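Local coordinates for L-lysine 6-monooxygenase involved in desferrioxamine biosynthesis (Erwinia amylovora CFBP1430, PDB 5O8P), which probably uses FAD and NADPH to hydroxylate the amine nitrogen of cadaverine during biosynthesis of the siderophore desferrioxamine, at residues L239-Y251 with V418-Q430. Numbering follows the deposited sequence.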
ATOM      1  N   LEU B 239      -6.585   3.301 -16.006  1.00 35.14           N
ATOM      2  CA  LEU B 239      -7.411   3.532 -17.193  1.00 36.24           C
ATOM      3  C   LEU B 239      -7.342   4.982 -17.667  1.00 36.84           C
ATOM      4  O   LEU B 239      -7.373   5.223 -18.857  1.00 39.29           O
ATOM      5  CB  LEU B 239      -8.862   3.097 -16.982  1.00 36.51           C
ATOM      6  CG  LEU B 239      -9.121   1.578 -17.010  1.00 36.83           C
ATOM      7  CD1 LEU B 239     -10.577   1.301 -16.627  1.00 37.62           C
ATOM      8  CD2 LEU B 239      -8.751   0.964 -18.361  1.00 33.70           C
ATOM      9  N   THR B 240      -7.232   5.939 -16.745  1.00 37.92           N
ATOM     10  CA  THR B 240      -7.022   7.364 -17.103  1.00 36.86           C
ATOM     11  C   THR B 240      -5.594   7.624 -17.598  1.00 39.30           C
ATOM     12  O   THR B 240      -5.408   8.443 -18.494  1.00 43.41           O
ATOM     13  CB  THR B 240      -7.368   8.318 -15.933  1.00 33.83           C
ATOM     14  OG1 THR B 240      -8.748   8.162 -15.603  1.00 34.46           O
ATOM     15  CG2 THR B 240      -7.103   9.767 -16.282  1.00 31.34           C
ATOM     16  N   LEU B 241      -4.596   6.934 -17.047  1.00 38.16           N
ATOM     17  CA  LEU B 241      -3.213   7.063 -17.554  1.00 41.43           C
ATOM     18  C   LEU B 241      -3.067   6.701 -19.051  1.00 42.32           C
ATOM     19  O   LEU B 241      -2.184   7.247 -19.733  1.00 44.58           O
ATOM     20  CB  LEU B 241      -2.223   6.248 -16.711  1.00 40.50           C
ATOM     21  CG  LEU B 241      -2.079   6.608 -15.227  1.00 41.51           C
ATOM     22  CD1 LEU B 241      -1.011   5.745 -14.547  1.00 40.44           C
ATOM     23  CD2 LEU B 241      -1.785   8.106 -15.041  1.00 43.49           C
ATOM     24  N   GLU B 242      -3.942   5.826 -19.561  1.00 35.80           N
ATOM     25  CA  GLU B 242      -4.020   5.552 -21.009  1.00 35.65           C
ATOM     26  C   GLU B 242      -4.356   6.764 -21.876  1.00 34.93           C
ATOM     27  O   GLU B 242      -4.211   6.706 -23.081  1.00 38.84           O
ATOM     28  CB  GLU B 242      -5.056   4.475 -21.315  1.00 36.84           C
ATOM     29  CG  GLU B 242      -4.731   3.082 -20.801  1.00 39.06           C
ATOM     30  CD  GLU B 242      -5.428   1.990 -21.609  1.00 42.43           C
ATOM     31  OE1 GLU B 242      -6.656   2.119 -21.904  1.00 37.57           O
ATOM     32  OE2 GLU B 242      -4.713   1.023 -22.004  1.00 42.10           O
ATOM     33  N   MET B 243      -4.853   7.838 -21.279  1.00 35.83           N
ATOM     34  CA  MET B 243      -5.055   9.081 -22.023  1.00 39.12           C
ATOM     35  C   MET B 243      -3.738   9.787 -22.325  1.00 38.25           C
ATOM     36  O   MET B 243      -3.731  10.660 -23.177  1.00 35.98           O
ATOM     37  CB  MET B 243      -5.992  10.035 -21.277  1.00 41.27           C
ATOM     38  CG  MET B 243      -7.405   9.518 -21.092  1.00 41.01           C
ATOM     39  SD  MET B 243      -8.429  10.575 -20.045  1.00 44.41           S
ATOM     40  CE  MET B 243      -8.890  11.860 -21.196  1.00 44.89           C
ATOM     41  N   THR B 244      -2.651   9.457 -21.609  1.00 40.36           N
ATOM     42  CA  THR B 244      -1.313   9.959 -21.960  1.00 45.22           C
ATOM     43  C   THR B 244      -0.748   8.949 -22.947  1.00 44.63           C
ATOM     44  O   THR B 244       0.079   8.099 -22.616  1.00 47.41           O
ATOM     45  CB  THR B 244      -0.349  10.185 -20.759  1.00 44.73           C
ATOM     46  OG1 THR B 244       0.256   8.950 -20.384  1.00 55.05           O
ATOM     47  CG2 THR B 244      -1.063  10.783 -19.567  1.00 45.52           C
ATOM     48  N   SER B 245      -1.217   9.065 -24.178  1.00 42.85           N
ATOM     49  CA  SER B 245      -0.900   8.105 -25.200  1.00 41.20           C
ATOM     50  C   SER B 245      -0.988   8.750 -26.573  1.00 39.92           C
ATOM     51  O   SER B 245      -1.747   9.706 -26.768  1.00 38.26           O
ATOM     52  CB  SER B 245      -1.885   6.949 -25.131  1.00 40.15           C
ATOM     53  OG  SER B 245      -3.186   7.370 -25.469  1.00 40.09           O
ATOM     54  N   PRO B 246      -0.222   8.219 -27.536  1.00 39.41           N
ATOM     55  CA  PRO B 246      -0.302   8.710 -28.901  1.00 37.06           C
ATOM     56  C   PRO B 246      -1.731   8.751 -29.436  1.00 37.34           C
ATOM     57  O   PRO B 246      -2.112   9.743 -30.069  1.00 35.82           O
ATOM     58  CB  PRO B 246       0.545   7.714 -29.659  1.00 37.68           C
ATOM     59  CG  PRO B 246       1.590   7.311 -28.672  1.00 38.12           C
ATOM     60  CD  PRO B 246       0.873   7.238 -27.369  1.00 39.44           C
ATOM     61  N   GLU B 247      -2.522   7.724 -29.123  1.00 40.52           N
ATOM     62  CA  GLU B 247      -3.883   7.636 -29.682  1.00 42.57           C
ATOM     63  C   GLU B 247      -4.764   8.730 -29.149  1.00 40.91           C
ATOM     64  O   GLU B 247      -5.546   9.287 -29.903  1.00 38.66           O
ATOM     65  CB  GLU B 247      -4.585   6.318 -29.405  1.00 49.68           C
ATOM     66  CG  GLU B 247      -3.729   5.077 -29.503  1.00 57.55           C
ATOM     67  CD  GLU B 247      -3.299   4.612 -28.141  1.00 59.15           C
ATOM     68  OE1 GLU B 247      -4.137   4.038 -27.443  1.00 55.27           O
ATOM     69  OE2 GLU B 247      -2.104   4.756 -27.801  1.00 74.17           O
ATOM     70  N   TRP B 248      -4.633   9.030 -27.859  1.00 39.07           N
ATOM     71  CA  TRP B 248      -5.384  10.131 -27.277  1.00 40.25           C
ATOM     72  C   TRP B 248      -4.954  11.482 -27.863  1.00 41.95           C
ATOM     73  O   TRP B 248      -5.803  12.355 -28.106  1.00 42.68           O
ATOM     74  CB  TRP B 248      -5.259  10.169 -25.750  1.00 39.48           C
ATOM     75  CG  TRP B 248      -6.216  11.142 -25.186  1.00 39.32           C
ATOM     76  CD1 TRP B 248      -7.547  10.948 -24.957  1.00 42.70           C
ATOM     77  CD2 TRP B 248      -5.952  12.503 -24.878  1.00 40.85           C
ATOM     78  NE1 TRP B 248      -8.130  12.103 -24.505  1.00 43.39           N
ATOM     79  CE2 TRP B 248      -7.168  13.075 -24.437  1.00 41.98           C
ATOM     80  CE3 TRP B 248      -4.803  13.302 -24.925  1.00 42.36           C
ATOM     81  CZ2 TRP B 248      -7.262  14.399 -24.026  1.00 43.16           C
ATOM     82  CZ3 TRP B 248      -4.898  14.625 -24.515  1.00 42.89           C
ATOM     83  CH2 TRP B 248      -6.120  15.159 -24.068  1.00 43.96           C
ATOM     84  N   ILE B 249      -3.651  11.655 -28.091  1.00 43.97           N
ATOM     85  CA  ILE B 249      -3.142  12.929 -28.588  1.00 40.52           C
ATOM     86  C   ILE B 249      -3.671  13.181 -29.997  1.00 37.88           C
ATOM     87  O   ILE B 249      -4.097  14.296 -30.298  1.00 37.84           O
ATOM     88  CB  ILE B 249      -1.611  13.015 -28.515  1.00 40.04           C
ATOM     89  CG1 ILE B 249      -1.150  12.935 -27.064  1.00 41.49           C
ATOM     90  CG2 ILE B 249      -1.124  14.343 -29.078  1.00 43.42           C
ATOM     91  CD1 ILE B 249       0.300  12.516 -26.906  1.00 43.05           C
ATOM     92  N   ASP B 250      -3.685  12.140 -30.831  1.00 37.68           N
ATOM     93  CA  ASP B 250      -4.279  12.232 -32.174  1.00 35.82           C
ATOM     94  C   ASP B 250      -5.736  12.648 -32.069  1.00 34.59           C
ATOM     95  O   ASP B 250      -6.199  13.516 -32.806  1.00 34.14           O
ATOM     96  CB  ASP B 250      -4.198  10.894 -32.926  1.00 36.80           C
ATOM     97  CG  ASP B 250      -2.766  10.408 -33.141  1.00 40.56           C
ATOM     98  OD1 ASP B 250      -1.841  11.245 -33.232  1.00 50.41           O
ATOM     99  OD2 ASP B 250      -2.561   9.179 -33.234  1.00 39.66           O
ATOM    100  N   TYR B 251      -6.451  12.013 -31.144  1.00 36.14           N
ATOM    101  CA  TYR B 251      -7.867  12.304 -30.910  1.00 36.72           C
ATOM    102  C   TYR B 251      -8.042  13.761 -30.506  1.00 38.49           C
ATOM    103  O   TYR B 251      -8.834  14.476 -31.128  1.00 36.37           O
ATOM    104  CB  TYR B 251      -8.451  11.345 -29.853  1.00 35.15           C
ATOM    105  CG  TYR B 251      -9.733  11.799 -29.191  1.00 34.25           C
ATOM    106  CD1 TYR B 251     -10.944  11.709 -29.864  1.00 32.63           C
ATOM    107  CD2 TYR B 251      -9.735  12.306 -27.883  1.00 33.20           C
ATOM    108  CE1 TYR B 251     -12.128  12.122 -29.270  1.00 33.17           C
ATOM    109  CE2 TYR B 251     -10.913  12.727 -27.280  1.00 32.81           C
ATOM    110  CZ  TYR B 251     -12.105  12.640 -27.983  1.00 33.38           C
ATOM    111  OH  TYR B 251     -13.289  13.040 -27.405  1.00 34.83           O
ATOM    112  N   VAL B 418       8.111   4.803 -33.009  1.00 39.25           N
ATOM    113  CA  VAL B 418       7.107   5.662 -32.444  1.00 41.73           C
ATOM    114  C   VAL B 418       5.812   4.869 -32.414  1.00 42.70           C
ATOM    115  O   VAL B 418       5.243   4.557 -33.477  1.00 48.11           O
ATOM    116  CB  VAL B 418       6.928   6.925 -33.312  1.00 43.85           C
ATOM    117  CG1 VAL B 418       5.953   7.888 -32.649  1.00 45.67           C
ATOM    118  CG2 VAL B 418       8.267   7.600 -33.573  1.00 43.56           C
ATOM    119  N   GLU B 419       5.340   4.554 -31.205  1.00 42.85           N
ATOM    120  CA  GLU B 419       4.105   3.822 -31.036  1.00 46.54           C
ATOM    121  C   GLU B 419       2.928   4.634 -31.585  1.00 48.63           C
ATOM    122  O   GLU B 419       2.874   5.852 -31.405  1.00 50.04           O
ATOM    123  CB  GLU B 419       3.893   3.463 -29.570  1.00 47.82           C
ATOM    124  CG  GLU B 419       4.809   2.345 -29.088  1.00 52.83           C
ATOM    125  CD  GLU B 419       6.112   2.815 -28.467  1.00 53.95           C
ATOM    126  OE1 GLU B 419       6.560   3.942 -28.778  1.00 49.71           O
ATOM    127  OE2 GLU B 419       6.694   2.033 -27.674  1.00 57.06           O
ATOM    128  N   ARG B 420       2.084   3.974 -32.365  1.00 50.50           N
ATOM    129  CA  ARG B 420       0.797   4.552 -32.777  1.00 49.80           C
ATOM    130  C   ARG B 420      -0.333   4.176 -31.833  1.00 48.51           C
ATOM    131  O   ARG B 420      -1.375   4.799 -31.861  1.00 46.98           O
ATOM    132  CB  ARG B 420       0.419   4.075 -34.168  1.00 54.29           C
ATOM    133  CG  ARG B 420       1.423   4.393 -35.262  1.00 60.00           C
ATOM    134  CD  ARG B 420       0.793   4.343 -36.659  1.00 73.04           C
ATOM    135  NE  ARG B 420       1.799   4.204 -37.727  1.00 88.53           N
ATOM    136  CZ  ARG B 420       2.361   5.196 -38.439  1.00 85.59           C
ATOM    137  NH1 ARG B 420       2.048   6.483 -38.252  1.00 87.82           N
ATOM    138  NH2 ARG B 420       3.259   4.893 -39.372  1.00 82.35           N
ATOM    139  N   GLN B 421      -0.149   3.123 -31.036  1.00 54.12           N
ATOM    140  CA  GLN B 421      -1.261   2.500 -30.310  1.00 51.63           C
ATOM    141  C   GLN B 421      -0.786   1.688 -29.112  1.00 48.87           C
ATOM    142  O   GLN B 421      -0.346   0.558 -29.283  1.00 55.07           O
ATOM    143  CB  GLN B 421      -2.112   1.625 -31.263  1.00 58.67           C
ATOM    144  CG  GLN B 421      -3.326   0.971 -30.599  1.00 71.51           C
ATOM    145  CD  GLN B 421      -4.582   1.024 -31.438  1.00 76.26           C
ATOM    146  OE1 GLN B 421      -4.768   1.931 -32.249  1.00 83.35           O
ATOM    147  NE2 GLN B 421      -5.460   0.064 -31.225  1.00 79.09           N
ATOM    148  N   ILE B 422      -0.921   2.255 -27.915  1.00 45.84           N
ATOM    149  CA  ILE B 422      -0.545   1.611 -26.646  1.00 49.09           C
ATOM    150  C   ILE B 422      -1.717   1.192 -25.760  1.00 46.30           C
ATOM    151  O   ILE B 422      -1.515   0.433 -24.843  1.00 57.74           O
ATOM    152  CB  ILE B 422       0.411   2.488 -25.777  1.00 53.17           C
ATOM    153  CG1 ILE B 422      -0.243   3.825 -25.380  1.00 54.05           C
ATOM    154  CG2 ILE B 422       1.741   2.708 -26.491  1.00 52.40           C
ATOM    155  CD1 ILE B 422       0.585   4.675 -24.447  1.00 58.63           C
ATOM    156  N   ALA B 423      -2.932   1.652 -26.046  1.00 44.46           N
ATOM    157  CA  ALA B 423      -4.039   1.640 -25.070  1.00 41.83           C
ATOM    158  C   ALA B 423      -5.158   0.660 -25.395  1.00 37.97           C
ATOM    159  O   ALA B 423      -5.574   0.550 -26.549  1.00 40.49           O
ATOM    160  CB  ALA B 423      -4.624   3.043 -24.956  1.00 41.43           C
ATOM    161  N   PHE B 424      -5.687   0.001 -24.368  1.00 35.38           N
ATOM    162  CA  PHE B 424      -6.873  -0.863 -24.499  1.00 36.22           C
ATOM    163  C   PHE B 424      -8.174  -0.136 -24.878  1.00 35.84           C
ATOM    164  O   PHE B 424      -9.030  -0.722 -25.547  1.00 36.38           O
ATOM    165  CB  PHE B 424      -7.097  -1.659 -23.209  1.00 35.57           C
ATOM    166  CG  PHE B 424      -5.990  -2.619 -22.897  1.00 33.93           C
ATOM    167  CD1 PHE B 424      -5.881  -3.816 -23.591  1.00 33.65           C
ATOM    168  CD2 PHE B 424      -5.054  -2.332 -21.917  1.00 32.42           C
ATOM    169  CE1 PHE B 424      -4.851  -4.710 -23.308  1.00 32.58           C
ATOM    170  CE2 PHE B 424      -4.022  -3.216 -21.633  1.00 32.12           C
ATOM    171  CZ  PHE B 424      -3.919  -4.404 -22.328  1.00 31.35           C
ATOM    172  N   GLN B 425      -8.327   1.117 -24.444  1.00 36.46           N
ATOM    173  CA  GLN B 425      -9.496   1.921 -24.807  1.00 38.26           C
ATOM    174  C   GLN B 425      -9.439   2.386 -26.240  1.00 38.38           C
ATOM    175  O   GLN B 425      -8.367   2.433 -26.837  1.00 42.27           O
ATOM    176  CB  GLN B 425      -9.569   3.188 -23.980  1.00 40.17           C
ATOM    177  CG  GLN B 425      -9.759   2.988 -22.512  1.00 42.46           C
ATOM    178  CD  GLN B 425      -9.567   4.283 -21.781  1.00 41.50           C
ATOM    179  OE1 GLN B 425     -10.379   5.205 -21.899  1.00 41.86           O
ATOM    180  NE2 GLN B 425      -8.484   4.373 -21.041  1.00 41.34           N
ATOM    181  N   THR B 426     -10.600   2.740 -26.764  1.00 37.07           N
ATOM    182  CA  THR B 426     -10.714   3.491 -27.996  1.00 38.55           C
ATOM    183  C   THR B 426     -11.328   4.839 -27.636  1.00 40.35           C
ATOM    184  O   THR B 426     -12.433   4.905 -27.104  1.00 47.85           O
ATOM    185  CB  THR B 426     -11.626   2.772 -28.999  1.00 37.39           C
ATOM    186  OG1 THR B 426     -11.262   1.393 -29.062  1.00 40.41           O
ATOM    187  CG2 THR B 426     -11.537   3.417 -30.368  1.00 36.07           C
ATOM    188  N   PHE B 427     -10.611   5.912 -27.922  1.00 39.81           N
ATOM    189  CA  PHE B 427     -11.072   7.275 -27.608  1.00 35.38           C
ATOM    190  C   PHE B 427     -12.028   7.895 -28.613  1.00 34.23           C
ATOM    191  O   PHE B 427     -13.074   8.402 -28.213  1.00 33.50           O
ATOM    192  CB  PHE B 427      -9.875   8.184 -27.376  1.00 34.56           C
ATOM    193  CG  PHE B 427      -8.999   7.701 -26.265  1.00 33.96           C
ATOM    194  CD1 PHE B 427      -9.462   7.724 -24.946  1.00 34.70           C
ATOM    195  CD2 PHE B 427      -7.744   7.159 -26.531  1.00 33.15           C
ATOM    196  CE1 PHE B 427      -8.660   7.263 -23.918  1.00 36.88           C
ATOM    197  CE2 PHE B 427      -6.932   6.720 -25.515  1.00 33.28           C
ATOM    198  CZ  PHE B 427      -7.393   6.750 -24.207  1.00 36.79           C
ATOM    199  N   PRO B 428     -11.697   7.855 -29.917  1.00 37.48           N
ATOM    200  CA  PRO B 428     -12.657   8.432 -30.865  1.00 37.58           C
ATOM    201  C   PRO B 428     -13.855   7.528 -31.115  1.00 35.55           C
ATOM    202  O   PRO B 428     -13.817   6.332 -30.801  1.00 34.13           O
ATOM    203  CB  PRO B 428     -11.830   8.562 -32.147  1.00 38.34           C
ATOM    204  CG  PRO B 428     -10.891   7.421 -32.076  1.00 39.26           C
ATOM    205  CD  PRO B 428     -10.528   7.281 -30.620  1.00 39.47           C
ATOM    206  N   ALA B 429     -14.908   8.103 -31.687  1.00 36.23           N
ATOM    207  CA  ALA B 429     -16.013   7.316 -32.229  1.00 35.82           C
ATOM    208  C   ALA B 429     -15.438   6.324 -33.224  1.00 36.44           C
ATOM    209  O   ALA B 429     -14.457   6.635 -33.906  1.00 38.50           O
ATOM    210  CB  ALA B 429     -17.030   8.212 -32.923  1.00 35.14           C
ATOM    211  N   GLN B 430     -16.029   5.132 -33.281  1.00 36.36           N
ATOM    212  CA  GLN B 430     -15.594   4.081 -34.194  1.00 35.96           C
ATOM    213  C   GLN B 430     -16.675   3.022 -34.354  1.00 34.13           C
ATOM    214  O   GLN B 430     -16.894   2.216 -33.445  1.00 33.13           O
ATOM    215  CB  GLN B 430     -14.302   3.433 -33.689  1.00 39.35           C
ATOM    216  CG  GLN B 430     -13.790   2.299 -34.564  1.00 44.81           C
ATOM    217  CD  GLN B 430     -12.565   1.637 -33.970  1.00 49.57           C
ATOM    218  OE1 GLN B 430     -11.587   2.308 -33.603  1.00 48.90           O
ATOM    219  NE2 GLN B 430     -12.609   0.307 -33.868  1.00 52.91           N
TER
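Glu242 reaches into the C-terminal tail and ties its carboxylate to the backbone N-H groups of Phe424 and Gln425 and to the Gln425 amide. Glu242 CB lies 3.4 Å from Gln425 NE2 and near the methyl of Ala423; CG continues past the same two groups, and the extended chain (chi2 -155°) delivers CD to the peptide of Phe424. There the two oxygens divide the work. Glu242 OE2 accepts from Phe424 N at 2.8 Å, on the syn side and 25° out of the carboxylate plane, while OE1 takes Gln425 N on its syn side and Gln425 NE2 with its anti lone pair. Three N-H groups therefore hold the carboxylate, nearly coplanar with the Gln425 amide. Gln425 NE2 also makes a weak bond to Leu239 O.

Glu247 holds the tail differently: its chain bends at chi2 (100°), and the N-H of Ile422 points almost straight at Glu247 OE2 (2.8 Å), coming from above the carboxylate plane. Farther along, Phe427 presents one ring face to the edge of Trp248 in a T-shaped pair, its centroid 4.9 Å from that of the Trp248 five-membered ring, and Gln425 CB lies against the other face. Phe427 CB in turn packs over a face of Tyr251, whose OH bonds to Glu324 of a second subunit. Ser245 CB touches Ile422 CD1 at 3.4 Å. Ser245 OG accepts from Trp248 N, N-capping helix 246-253, against which the loop following helix 399-410 packs beside that second subunit.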